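Local coordinates for protein BIFUNCTIONAL PROTEIN Proline utilization A (PutA) (Corynebacterium freiburgense, PDB 5UX5) that probably oxidises proline to glutamate in two steps, with an FAD-dependent proline dehydrogenase and an NAD-dependent aldehyde dehydrogenase joined in one chain, at residues S470-A475 and N533-L538; E481-L486 and K548-A553; D529-I534 and S558-F563. All blocks are in the same frame, centred on the assembly; numbering follows the deposited sequence.

Contact 1: S470-A475 and N533-L538; sequences SDSDPA and NIRQDL
Arg535 leaves its helix with CG trans to the backbone N (chi1 174°) and runs extended to CD, then bends at chi3 (-58°), so that the guanidinium turns along the loop 470-475. Ser472 answers with OG trans to its own carbonyl carbon (chi1 -57°), which aims the hydroxyl at the arginine chain. The two meet where OG lies 3.4 Å from Arg535 CD, a van der Waals contact with the methylene at the root of the charged group. The carbonyl O of Ser470 comes obliquely to the guanidinium, 3.7 Å from Arg535 NH2, and this distance makes it an electrostatic neighbour at most. The polar ends are held from elsewhere. Asp554 OD1 accepts from Ser472 OG and pairs with Arg535 NH1, while Glu532 forms a salt bridge with Arg535 NE. Asp471 OD1, 4.8 Å from Arg535 NH1, adds negative charge without touching and is linked to the arginine through Ser558, whose OG bonds to both Asp471 OD1 and Arg535 NH2. The buried guanidinium is thus gripped at all three nitrogens, which fixes its rotation. Farther along the loop, Asp473 OD1 accepts from Ala475 N (2.8 Å), closing an Asx turn just before helix 477-484. The contact docks this loop on helices of the aldehyde dehydrogenase part of the chain. The loop lies against the start of helix 535-544, with helix 550-574 supplying Asp554 and Ser558 between them, and helix 624-636 packing on Ile534, Asp537 and Leu538.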
ATOM      1  N   SER A 470      11.248  -5.760   2.702  1.00 28.86           N
ATOM      2  CA  SER A 470      10.829  -4.355   2.681  1.00 30.87           C
ATOM      3  C   SER A 470      11.100  -3.719   1.324  1.00 30.60           C
ATOM      4  O   SER A 470      12.109  -4.000   0.673  1.00 29.79           O
ATOM      5  CB  SER A 470      11.519  -3.525   3.770  1.00 35.50           C
ATOM      6  OG  SER A 470      12.921  -3.629   3.702  1.00 48.25           O
ATOM      7  N   ASP A 471      10.188  -2.847   0.911  1.00 39.91           N
ATOM      8  CA  ASP A 471      10.283  -2.156  -0.371  1.00 39.98           C
ATOM      9  C   ASP A 471      11.403  -1.123  -0.375  1.00 35.08           C
ATOM     10  O   ASP A 471      11.906  -0.692   0.670  1.00 29.84           O
ATOM     11  CB  ASP A 471       8.980  -1.429  -0.696  1.00 38.34           C
ATOM     12  CG  ASP A 471       7.847  -2.364  -0.943  1.00 39.80           C
ATOM     13  OD1 ASP A 471       8.132  -3.549  -1.148  1.00 37.61           O
ATOM     14  OD2 ASP A 471       6.681  -1.917  -0.962  1.00 46.19           O
ATOM     15  N   SER A 472      11.742  -0.683  -1.585  1.00 32.88           N
ATOM     16  CA  SER A 472      12.703   0.393  -1.755  1.00 30.45           C
ATOM     17  C   SER A 472      12.126   1.702  -1.209  1.00 28.26           C
ATOM     18  O   SER A 472      10.949   1.990  -1.396  1.00 24.66           O
ATOM     19  CB  SER A 472      13.068   0.505  -3.234  1.00 35.69           C
ATOM     20  OG  SER A 472      13.582  -0.730  -3.725  1.00 35.44           O
ATOM     21  N   ASP A 473      12.962   2.499  -0.519  1.00 28.23           N
ATOM     22  CA  ASP A 473      12.497   3.721   0.131  1.00 29.93           C
ATOM     23  C   ASP A 473      12.924   4.957  -0.673  1.00 37.95           C
ATOM     24  O   ASP A 473      14.078   5.396  -0.563  1.00 39.03           O
ATOM     25  CB  ASP A 473      13.048   3.797   1.561  1.00 33.41           C
ATOM     26  CG  ASP A 473      12.436   4.939   2.380  1.00 39.74           C
ATOM     27  OD1 ASP A 473      11.741   5.804   1.798  1.00 36.36           O
ATOM     28  OD2 ASP A 473      12.646   4.969   3.620  1.00 41.74           O
ATOM     29  N   PRO A 474      12.032   5.583  -1.447  1.00 38.30           N
ATOM     30  CA  PRO A 474      12.421   6.796  -2.189  1.00 35.35           C
ATOM     31  C   PRO A 474      12.584   8.034  -1.314  1.00 30.84           C
ATOM     32  O   PRO A 474      12.867   9.121  -1.849  1.00 32.21           O
ATOM     33  CB  PRO A 474      11.292   6.977  -3.209  1.00 29.91           C
ATOM     34  CG  PRO A 474      10.123   6.218  -2.639  1.00 32.11           C
ATOM     35  CD  PRO A 474      10.650   5.156  -1.720  1.00 31.08           C
ATOM     36  N   ALA A 475      12.408   7.916   0.009  1.00 28.92           N
ATOM     37  CA  ALA A 475      12.776   9.022   0.887  1.00 33.30           C
ATOM     38  C   ALA A 475      14.286   9.135   1.060  1.00 29.44           C
ATOM     39  O   ALA A 475      14.779  10.213   1.387  1.00 33.10           O
ATOM     40  CB  ALA A 475      12.121   8.873   2.262  1.00 23.79           C
ATOM     41  N   ASN A 533      19.453  -9.251  -4.553  1.00 27.71           N
ATOM     42  CA  ASN A 533      20.676  -8.720  -5.154  1.00 35.43           C
ATOM     43  C   ASN A 533      20.447  -8.170  -6.558  1.00 40.21           C
ATOM     44  O   ASN A 533      21.182  -7.281  -7.000  1.00 57.79           O
ATOM     45  CB  ASN A 533      21.754  -9.803  -5.205  1.00 39.70           C
ATOM     46  CG  ASN A 533      22.154 -10.290  -3.840  1.00 48.70           C
ATOM     47  OD1 ASN A 533      22.008  -9.583  -2.845  1.00 55.73           O
ATOM     48  ND2 ASN A 533      22.617 -11.530  -3.773  1.00 53.72           N
ATOM     49  N   ILE A 534      19.503  -8.726  -7.302  1.00 30.34           N
ATOM     50  CA  ILE A 534      19.186  -8.230  -8.630  1.00 34.20           C
ATOM     51  C   ILE A 534      17.876  -7.431  -8.644  1.00 39.96           C
ATOM     52  O   ILE A 534      17.266  -7.270  -9.705  1.00 35.45           O
ATOM     53  CB  ILE A 534      19.171  -9.356  -9.675  1.00 31.47           C
ATOM     54  CG1 ILE A 534      18.185 -10.450  -9.284  1.00 35.04           C
ATOM     55  CG2 ILE A 534      20.538  -9.912  -9.908  1.00 31.25           C
ATOM     56  CD1 ILE A 534      18.021 -11.456 -10.368  1.00 35.99           C
ATOM     57  N   ARG A 535      17.453  -6.890  -7.489  1.00 37.05           N
ATOM     58  CA  ARG A 535      16.248  -6.067  -7.479  1.00 31.99           C
ATOM     59  C   ARG A 535      16.331  -4.975  -8.533  1.00 36.04           C
ATOM     60  O   ARG A 535      15.346  -4.689  -9.223  1.00 37.24           O
ATOM     61  CB  ARG A 535      16.010  -5.433  -6.097  1.00 26.02           C
ATOM     62  CG  ARG A 535      14.831  -4.455  -6.137  1.00 25.41           C
ATOM     63  CD  ARG A 535      14.483  -3.797  -4.808  1.00 27.64           C
ATOM     64  NE  ARG A 535      14.173  -4.760  -3.755  1.00 29.32           N
ATOM     65  CZ  ARG A 535      12.942  -5.085  -3.375  1.00 36.93           C
ATOM     66  NH1 ARG A 535      11.892  -4.535  -3.972  1.00 35.78           N
ATOM     67  NH2 ARG A 535      12.764  -5.973  -2.401  1.00 38.17           N
ATOM     68  N   GLN A 536      17.517  -4.386  -8.716  1.00 33.20           N
ATOM     69  CA  GLN A 536      17.605  -3.310  -9.685  1.00 33.71           C
ATOM     70  C   GLN A 536      17.634  -3.816 -11.111  1.00 35.18           C
ATOM     71  O   GLN A 536      17.083  -3.161 -12.002  1.00 44.93           O
ATOM     72  CB  GLN A 536      18.810  -2.426  -9.383  1.00 43.01           C
ATOM     73  CG  GLN A 536      18.411  -1.301  -8.470  1.00 49.90           C
ATOM     74  CD  GLN A 536      19.385  -1.074  -7.356  1.00 52.85           C
ATOM     75  OE1 GLN A 536      20.517  -0.596  -7.562  1.00 54.56           O
ATOM     76  NE2 GLN A 536      18.955  -1.427  -6.143  1.00 42.79           N
ATOM     77  N   ASP A 537      18.246  -4.972 -11.353  1.00 36.89           N
ATOM     78  CA  ASP A 537      18.104  -5.595 -12.662  1.00 40.55           C
ATOM     79  C   ASP A 537      16.637  -5.940 -12.942  1.00 41.66           C
ATOM     80  O   ASP A 537      16.154  -5.764 -14.069  1.00 41.27           O
ATOM     81  CB  ASP A 537      18.989  -6.839 -12.754  1.00 48.34           C
ATOM     82  CG  ASP A 537      20.457  -6.513 -12.679  1.00 59.64           C
ATOM     83  OD1 ASP A 537      20.991  -6.018 -13.691  1.00 67.07           O
ATOM     84  OD2 ASP A 537      21.082  -6.761 -11.620  1.00 65.42           O
ATOM     85  N   LEU A 538      15.910  -6.456 -11.937  1.00 36.18           N
ATOM     86  CA  LEU A 538      14.511  -6.773 -12.184  1.00 31.74           C
ATOM     87  C   LEU A 538      13.737  -5.505 -12.493  1.00 28.45           C
ATOM     88  O   LEU A 538      12.930  -5.483 -13.420  1.00 36.07           O
ATOM     89  CB  LEU A 538      13.880  -7.533 -11.004  1.00 28.47           C
ATOM     90  CG  LEU A 538      14.420  -8.948 -10.719  1.00 30.25           C
ATOM     91  CD1 LEU A 538      13.823  -9.527  -9.450  1.00 26.17           C
ATOM     92  CD2 LEU A 538      14.212  -9.878 -11.868  1.00 27.87           C
TER

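Contact 2: E481-L486 and K548-A553; sequences EWARTL and KTIAEA
The N-terminus of helix 550-574, capped by Thr549 in the aldehyde dehydrogenase part of the chain, presents Ile550 to the end of helix 477-484. Ile550 CD1 is the apolar tip that does the touching. It meets Leu486 CD1 at 3.6 Å, the methyls meeting tip to tip, and lies 3.9 Å from Ala483 CB. The isoleucine methyl is thus shared between Ala483 and Leu486, three residues apart. With CG1 trans to the carbonyl carbon (chi1 -62°) and the chain extended beyond it, CD1 is carried away from its own helix into this pair. Behind it, Thr549 OG1 accepts from Glu552 N at 3.3 Å, a capping bond that holds the first turn carrying Ile550. On the other side, Thr485 OG1 donates to Trp482 O at 3.3 Å, the donor tilted 28° from the carbonyl plane, a bond across the turn that leads to Leu486. Trp200, from a loop, also packs on Ile550. Helix 535-544 flanks the contact, with Leu539 touching both Trp482 and Ala553, and thereby joins the end of helix 477-484 to the start of helix 550-574.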
ATOM      1  N   GLU A 481      18.985   7.835  -6.290  1.00 34.57           N
ATOM      2  CA  GLU A 481      20.142   7.886  -7.163  1.00 36.01           C
ATOM      3  C   GLU A 481      20.190   6.668  -8.078  1.00 45.09           C
ATOM      4  O   GLU A 481      20.409   6.824  -9.289  1.00 51.08           O
ATOM      5  CB  GLU A 481      21.429   8.031  -6.343  1.00 40.80           C
ATOM      6  CG  GLU A 481      22.766   7.866  -7.123  1.00 58.71           C
ATOM      7  CD  GLU A 481      22.939   8.749  -8.401  1.00 65.53           C
ATOM      8  OE1 GLU A 481      23.826   8.408  -9.225  1.00 64.05           O
ATOM      9  OE2 GLU A 481      22.240   9.779  -8.580  1.00 61.67           O
ATOM     10  N   TRP A 482      19.972   5.447  -7.534  1.00 31.08           N
ATOM     11  CA  TRP A 482      19.981   4.278  -8.412  1.00 31.37           C
ATOM     12  C   TRP A 482      18.700   4.168  -9.237  1.00 35.33           C
ATOM     13  O   TRP A 482      18.714   3.541 -10.305  1.00 42.51           O
ATOM     14  CB  TRP A 482      20.255   2.963  -7.635  1.00 31.59           C
ATOM     15  CG  TRP A 482      19.242   2.477  -6.597  1.00 34.98           C
ATOM     16  CD1 TRP A 482      19.443   2.375  -5.246  1.00 34.79           C
ATOM     17  CD2 TRP A 482      17.902   1.994  -6.837  1.00 36.17           C
ATOM     18  NE1 TRP A 482      18.316   1.871  -4.624  1.00 38.92           N
ATOM     19  CE2 TRP A 482      17.356   1.629  -5.577  1.00 41.20           C
ATOM     20  CE3 TRP A 482      17.113   1.834  -7.986  1.00 28.65           C
ATOM     21  CZ2 TRP A 482      16.046   1.125  -5.439  1.00 35.95           C
ATOM     22  CZ3 TRP A 482      15.818   1.339  -7.852  1.00 39.47           C
ATOM     23  CH2 TRP A 482      15.296   0.992  -6.583  1.00 33.87           C
ATOM     24  N   ALA A 483      17.616   4.816  -8.802  1.00 35.84           N
ATOM     25  CA  ALA A 483      16.411   4.868  -9.624  1.00 47.44           C
ATOM     26  C   ALA A 483      16.654   5.634 -10.932  1.00 49.28           C
ATOM     27  O   ALA A 483      16.081   5.287 -11.978  1.00 47.26           O
ATOM     28  CB  ALA A 483      15.273   5.492  -8.808  1.00 40.51           C
ATOM     29  N   ARG A 484      17.529   6.644 -10.907  1.00 42.37           N
ATOM     30  CA  ARG A 484      17.882   7.350 -12.128  1.00 46.66           C
ATOM     31  C   ARG A 484      18.667   6.472 -13.097  1.00 49.84           C
ATOM     32  O   ARG A 484      18.540   6.643 -14.312  1.00 52.46           O
ATOM     33  CB  ARG A 484      18.694   8.599 -11.796  1.00 56.43           C
ATOM     34  CG  ARG A 484      17.866   9.758 -11.264  1.00 60.88           C
ATOM     35  CD  ARG A 484      18.748  10.941 -10.934  1.00 67.56           C
ATOM     36  NE  ARG A 484      18.149  11.822  -9.934  1.00 73.88           N
ATOM     37  CZ  ARG A 484      18.479  11.821  -8.643  1.00 72.13           C
ATOM     38  NH1 ARG A 484      19.402  10.983  -8.199  1.00 77.42           N
ATOM     39  NH2 ARG A 484      17.895  12.659  -7.795  1.00 61.96           N
ATOM     40  N   THR A 485      19.497   5.554 -12.593  1.00 52.05           N
ATOM     41  CA  THR A 485      20.436   4.794 -13.417  1.00 52.56           C
ATOM     42  C   THR A 485      19.920   3.414 -13.835  1.00 52.65           C
ATOM     43  O   THR A 485      20.727   2.549 -14.184  1.00 57.08           O
ATOM     44  CB  THR A 485      21.793   4.649 -12.701  1.00 51.22           C
ATOM     45  OG1 THR A 485      21.692   3.719 -11.604  1.00 53.26           O
ATOM     46  CG2 THR A 485      22.317   6.000 -12.206  1.00 39.19           C
ATOM     47  N   LEU A 486      18.611   3.191 -13.849  1.00 49.29           N
ATOM     48  CA  LEU A 486      18.110   1.857 -14.177  1.00 40.41           C
ATOM     49  C   LEU A 486      18.402   1.493 -15.631  1.00 41.67           C
ATOM     50  O   LEU A 486      18.415   2.344 -16.521  1.00 50.87           O
ATOM     51  CB  LEU A 486      16.609   1.761 -13.897  1.00 33.92           C
ATOM     52  CG  LEU A 486      16.146   1.547 -12.448  1.00 31.01           C
ATOM     53  CD1 LEU A 486      14.640   1.464 -12.393  1.00 30.09           C
ATOM     54  CD2 LEU A 486      16.783   0.284 -11.822  1.00 30.68           C
ATOM     55  N   LYS A 548       5.920  -1.193 -16.552  1.00 39.32           N
ATOM     56  CA  LYS A 548       5.465  -0.802 -15.223  1.00 35.46           C
ATOM     57  C   LYS A 548       6.293   0.362 -14.678  1.00 35.27           C
ATOM     58  O   LYS A 548       7.477   0.499 -14.980  1.00 36.18           O
ATOM     59  CB  LYS A 548       5.556  -2.001 -14.267  1.00 27.53           C
ATOM     60  CG  LYS A 548       4.950  -3.260 -14.867  1.00 34.22           C
ATOM     61  CD  LYS A 548       4.798  -4.407 -13.864  1.00 35.13           C
ATOM     62  CE  LYS A 548       3.900  -4.007 -12.719  1.00 38.91           C
ATOM     63  NZ  LYS A 548       3.394  -5.123 -11.923  1.00 24.85           N
ATOM     64  N   THR A 549       5.668   1.191 -13.846  1.00 31.73           N
ATOM     65  CA  THR A 549       6.437   2.170 -13.089  1.00 27.88           C
ATOM     66  C   THR A 549       7.213   1.483 -11.971  1.00 32.61           C
ATOM     67  O   THR A 549       6.934   0.343 -11.602  1.00 39.08           O
ATOM     68  CB  THR A 549       5.531   3.245 -12.486  1.00 27.60           C
ATOM     69  OG1 THR A 549       4.652   2.669 -11.502  1.00 27.71           O
ATOM     70  CG2 THR A 549       4.717   3.947 -13.580  1.00 28.59           C
ATOM     71  N   ILE A 550       8.227   2.177 -11.455  1.00 34.62           N
ATOM     72  CA  ILE A 550       8.919   1.691 -10.266  1.00 26.28           C
ATOM     73  C   ILE A 550       7.938   1.483  -9.117  1.00 35.18           C
ATOM     74  O   ILE A 550       8.006   0.479  -8.378  1.00 32.02           O
ATOM     75  CB  ILE A 550      10.038   2.659  -9.869  1.00 36.02           C
ATOM     76  CG1 ILE A 550      11.085   2.758 -10.962  1.00 39.65           C
ATOM     77  CG2 ILE A 550      10.708   2.192  -8.625  1.00 38.85           C
ATOM     78  CD1 ILE A 550      12.324   3.486 -10.481  1.00 38.90           C
ATOM     79  N   ALA A 551       7.006   2.423  -8.941  1.00 35.25           N
ATOM     80  CA  ALA A 551       6.115   2.330  -7.797  1.00 24.35           C
ATOM     81  C   ALA A 551       5.281   1.060  -7.857  1.00 35.30           C
ATOM     82  O   ALA A 551       4.879   0.527  -6.812  1.00 36.61           O
ATOM     83  CB  ALA A 551       5.222   3.571  -7.704  1.00 24.53           C
ATOM     84  N   GLU A 552       5.037   0.544  -9.061  1.00 28.05           N
ATOM     85  CA  GLU A 552       4.301  -0.697  -9.241  1.00 27.91           C
ATOM     86  C   GLU A 552       5.226  -1.905  -9.304  1.00 30.49           C
ATOM     87  O   GLU A 552       4.921  -2.957  -8.732  1.00 40.73           O
ATOM     88  CB  GLU A 552       3.459  -0.625 -10.520  1.00 31.07           C
ATOM     89  CG  GLU A 552       2.306   0.359 -10.474  1.00 33.58           C
ATOM     90  CD  GLU A 552       1.122  -0.150  -9.679  1.00 42.20           C
ATOM     91  OE1 GLU A 552       0.987  -1.385  -9.541  1.00 46.46           O
ATOM     92  OE2 GLU A 552       0.313   0.676  -9.204  1.00 49.08           O
ATOM     93  N   ALA A 553       6.381  -1.774  -9.949  1.00 29.87           N
ATOM     94  CA  ALA A 553       7.252  -2.933 -10.105  1.00 28.63           C
ATOM     95  C   ALA A 553       7.997  -3.292  -8.811  1.00 33.55           C
ATOM     96  O   ALA A 553       8.221  -4.477  -8.553  1.00 31.85           O
ATOM     97  CB  ALA A 553       8.225  -2.681 -11.250  1.00 26.07           C
TER

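Contact 3: D529-I534 and S558-F563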
ATOM      1  N   ASP A 529      17.503 -14.478  -1.269  1.00 35.41           N
ATOM      2  CA  ASP A 529      18.663 -13.599  -1.139  1.00 30.77           C
ATOM      3  C   ASP A 529      19.127 -13.095  -2.499  1.00 43.54           C
ATOM      4  O   ASP A 529      19.427 -11.903  -2.656  1.00 40.28           O
ATOM      5  CB  ASP A 529      19.817 -14.320  -0.437  1.00 27.19           C
ATOM      6  CG  ASP A 529      19.578 -14.530   1.053  1.00 43.75           C
ATOM      7  OD1 ASP A 529      18.571 -14.014   1.588  1.00 49.09           O
ATOM      8  OD2 ASP A 529      20.410 -15.215   1.691  1.00 44.48           O
ATOM      9  N   GLU A 530      19.184 -13.996  -3.499  1.00 47.73           N
ATOM     10  CA  GLU A 530      19.673 -13.631  -4.830  1.00 43.33           C
ATOM     11  C   GLU A 530      18.682 -12.759  -5.586  1.00 42.86           C
ATOM     12  O   GLU A 530      19.088 -11.883  -6.359  1.00 51.39           O
ATOM     13  CB  GLU A 530      19.976 -14.874  -5.662  1.00 42.17           C
ATOM     14  CG  GLU A 530      21.157 -15.699  -5.193  1.00 39.05           C
ATOM     15  CD  GLU A 530      22.458 -14.962  -5.345  1.00 51.56           C
ATOM     16  OE1 GLU A 530      22.474 -13.880  -5.979  1.00 52.64           O
ATOM     17  OE2 GLU A 530      23.474 -15.465  -4.818  1.00 59.69           O
ATOM     18  N   LEU A 531      17.386 -12.965  -5.385  1.00 40.10           N
ATOM     19  CA  LEU A 531      16.434 -12.050  -5.998  1.00 42.83           C
ATOM     20  C   LEU A 531      16.676 -10.635  -5.508  1.00 39.30           C
ATOM     21  O   LEU A 531      16.687  -9.693  -6.307  1.00 44.25           O
ATOM     22  CB  LEU A 531      14.995 -12.489  -5.710  1.00 36.78           C
ATOM     23  CG  LEU A 531      14.508 -13.665  -6.538  1.00 31.92           C
ATOM     24  CD1 LEU A 531      13.163 -14.112  -6.036  1.00 38.76           C
ATOM     25  CD2 LEU A 531      14.405 -13.229  -7.967  1.00 27.72           C
ATOM     26  N   GLU A 532      16.921 -10.476  -4.201  1.00 36.03           N
ATOM     27  CA  GLU A 532      17.173  -9.152  -3.630  1.00 35.81           C
ATOM     28  C   GLU A 532      18.388  -8.478  -4.275  1.00 30.88           C
ATOM     29  O   GLU A 532      18.345  -7.283  -4.573  1.00 35.56           O
ATOM     30  CB  GLU A 532      17.351  -9.273  -2.112  1.00 32.61           C
ATOM     31  CG  GLU A 532      17.383  -7.954  -1.383  1.00 30.42           C
ATOM     32  CD  GLU A 532      16.119  -7.120  -1.602  1.00 40.57           C
ATOM     33  OE1 GLU A 532      16.174  -6.193  -2.458  1.00 43.32           O
ATOM     34  OE2 GLU A 532      15.078  -7.402  -0.936  1.00 33.95           O
ATOM     35  N   ASN A 533      19.453  -9.251  -4.553  1.00 27.71           N
ATOM     36  CA  ASN A 533      20.676  -8.720  -5.154  1.00 35.43           C
ATOM     37  C   ASN A 533      20.447  -8.170  -6.558  1.00 40.21           C
ATOM     38  O   ASN A 533      21.182  -7.281  -7.000  1.00 57.79           O
ATOM     39  CB  ASN A 533      21.754  -9.803  -5.205  1.00 39.70           C
ATOM     40  CG  ASN A 533      22.154 -10.290  -3.840  1.00 48.70           C
ATOM     41  OD1 ASN A 533      22.008  -9.583  -2.845  1.00 55.73           O
ATOM     42  ND2 ASN A 533      22.617 -11.530  -3.773  1.00 53.72           N
ATOM     43  N   ILE A 534      19.503  -8.726  -7.302  1.00 30.34           N
ATOM     44  CA  ILE A 534      19.186  -8.230  -8.630  1.00 34.20           C
ATOM     45  C   ILE A 534      17.876  -7.431  -8.644  1.00 39.96           C
ATOM     46  O   ILE A 534      17.266  -7.270  -9.705  1.00 35.45           O
ATOM     47  CB  ILE A 534      19.171  -9.356  -9.675  1.00 31.47           C
ATOM     48  CG1 ILE A 534      18.185 -10.450  -9.284  1.00 35.04           C
ATOM     49  CG2 ILE A 534      20.538  -9.912  -9.908  1.00 31.25           C
ATOM     50  CD1 ILE A 534      18.021 -11.456 -10.368  1.00 35.99           C
ATOM     51  N   SER A 558       9.408  -7.456  -4.128  1.00 21.84           N
ATOM     52  CA  SER A 558       9.267  -7.887  -2.751  1.00 31.79           C
ATOM     53  C   SER A 558       8.365  -9.101  -2.652  1.00 34.21           C
ATOM     54  O   SER A 558       8.675 -10.039  -1.902  1.00 32.32           O
ATOM     55  CB  SER A 558       8.760  -6.746  -1.888  1.00 33.29           C
ATOM     56  OG  SER A 558       9.785  -5.767  -1.856  1.00 41.57           O
ATOM     57  N   GLU A 559       7.258  -9.103  -3.413  1.00 25.79           N
ATOM     58  CA  GLU A 559       6.369 -10.254  -3.428  1.00 23.75           C
ATOM     59  C   GLU A 559       7.119 -11.504  -3.879  1.00 33.92           C
ATOM     60  O   GLU A 559       6.944 -12.591  -3.306  1.00 37.15           O
ATOM     61  CB  GLU A 559       5.148  -9.968  -4.314  1.00 25.69           C
ATOM     62  CG  GLU A 559       3.916 -10.870  -4.051  1.00 29.47           C
ATOM     63  CD  GLU A 559       2.692 -10.521  -4.906  1.00 33.16           C
ATOM     64  OE1 GLU A 559       2.867  -9.893  -5.953  1.00 30.88           O
ATOM     65  OE2 GLU A 559       1.541 -10.851  -4.537  1.00 41.71           O
ATOM     66  N   ALA A 560       7.964 -11.372  -4.904  1.00 35.38           N
ATOM     67  CA  ALA A 560       8.686 -12.540  -5.391  1.00 36.30           C
ATOM     68  C   ALA A 560       9.663 -13.049  -4.340  1.00 41.34           C
ATOM     69  O   ALA A 560       9.861 -14.258  -4.201  1.00 44.03           O
ATOM     70  CB  ALA A 560       9.412 -12.214  -6.698  1.00 32.15           C
ATOM     71  N   ILE A 561      10.302 -12.146  -3.600  1.00 40.40           N
ATOM     72  CA  ILE A 561      11.165 -12.595  -2.518  1.00 38.29           C
ATOM     73  C   ILE A 561      10.338 -13.230  -1.394  1.00 34.17           C
ATOM     74  O   ILE A 561      10.690 -14.296  -0.863  1.00 36.07           O
ATOM     75  CB  ILE A 561      12.049 -11.426  -2.050  1.00 38.91           C
ATOM     76  CG1 ILE A 561      12.952 -11.024  -3.222  1.00 35.49           C
ATOM     77  CG2 ILE A 561      12.916 -11.845  -0.869  1.00 37.24           C
ATOM     78  CD1 ILE A 561      13.739  -9.742  -3.071  1.00 24.96           C
ATOM     79  N   ASP A 562       9.222 -12.603  -1.029  1.00 24.12           N
ATOM     80  CA  ASP A 562       8.379 -13.147   0.027  1.00 21.04           C
ATOM     81  C   ASP A 562       7.862 -14.544  -0.315  1.00 30.83           C
ATOM     82  O   ASP A 562       7.779 -15.403   0.569  1.00 36.65           O
ATOM     83  CB  ASP A 562       7.208 -12.208   0.330  1.00 19.92           C
ATOM     84  CG  ASP A 562       7.629 -10.945   1.085  1.00 41.14           C
ATOM     85  OD1 ASP A 562       8.816 -10.807   1.465  1.00 39.30           O
ATOM     86  OD2 ASP A 562       6.751 -10.082   1.307  1.00 47.65           O
ATOM     87  N   PHE A 563       7.477 -14.789  -1.576  1.00 24.79           N
ATOM     88  CA  PHE A 563       7.003 -16.130  -1.920  1.00 23.81           C
ATOM     89  C   PHE A 563       8.061 -17.183  -1.593  1.00 32.52           C
ATOM     90  O   PHE A 563       7.735 -18.256  -1.075  1.00 38.52           O
ATOM     91  CB  PHE A 563       6.587 -16.226  -3.385  1.00 20.55           C
ATOM     92  CG  PHE A 563       5.227 -15.644  -3.680  1.00 21.19           C
ATOM     93  CD1 PHE A 563       4.147 -15.888  -2.849  1.00 23.57           C
ATOM     94  CD2 PHE A 563       5.034 -14.824  -4.804  1.00 20.57           C
ATOM     95  CE1 PHE A 563       2.869 -15.326  -3.139  1.00 26.72           C
ATOM     96  CE2 PHE A 563       3.783 -14.250  -5.092  1.00 22.14           C
ATOM     97  CZ  PHE A 563       2.698 -14.490  -4.264  1.00 20.75           C
TER
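Ile561 lays its CG1-CD1 arm over the backbone and CB atoms of helix 529-533: CG1 is 3.5 Å from Leu531 CB, and CD1 is also 3.5 Å from Glu532 N. The arm gets there because CG1 stands trans to the carbonyl carbon (chi1 -63°), bringing its methyl across to the other helix although CB does not aim straight at it. Glu532 crosses this arm at about a right angle, and its OE2 rests 3.4 Å from Ile561 CD1. The charge itself is met by Arg535, which forms a salt bridge with Glu532 OE1. Leu531 packs on the preceding residue of the partner helix, its CD1 lying 3.8 Å from Ala560 O and 4.3 Å from Ala560 CB. The two form an antiparallel helix pair within the aldehyde dehydrogenase part of the chain, at 166° and with axes 9.2 Å apart at closest approach; Leu531 and Ile561 mark the nearest backbone level, their CA atoms 6.3 Å apart. Asp529, a turn before Glu532, makes a salt bridge to Arg565 farther along the partner helix. Helix 599-611 packs on Leu531 and Ala560 through Leu602, and helix 624-636 touches Leu531 through Ala633.

Overall arrangement
Helix 550-574 ties the set together: its start makes contact 2, a later turn makes contact 3, and Asp554 and Ser558 of the same helix bind the polar groups of contact 1. Contacts 2 and 3 are both buried; contact 2 is a small, purely apolar meeting of methyl groups, contact 3 a larger helix-helix seam, mostly apolar, with the Glu532 carboxylate at its edge. Contact 1 is only partly buried and polar, its polar groups bonded to residues outside the pair, not across it. The ring of Trp482 from contact 2 packs on Ser472 and Gln536. Contacts 2 and 3 do not touch; contacts 1 and 3 share Asn533 and Ile534, where helix 517-533 gives way to helix 535-544.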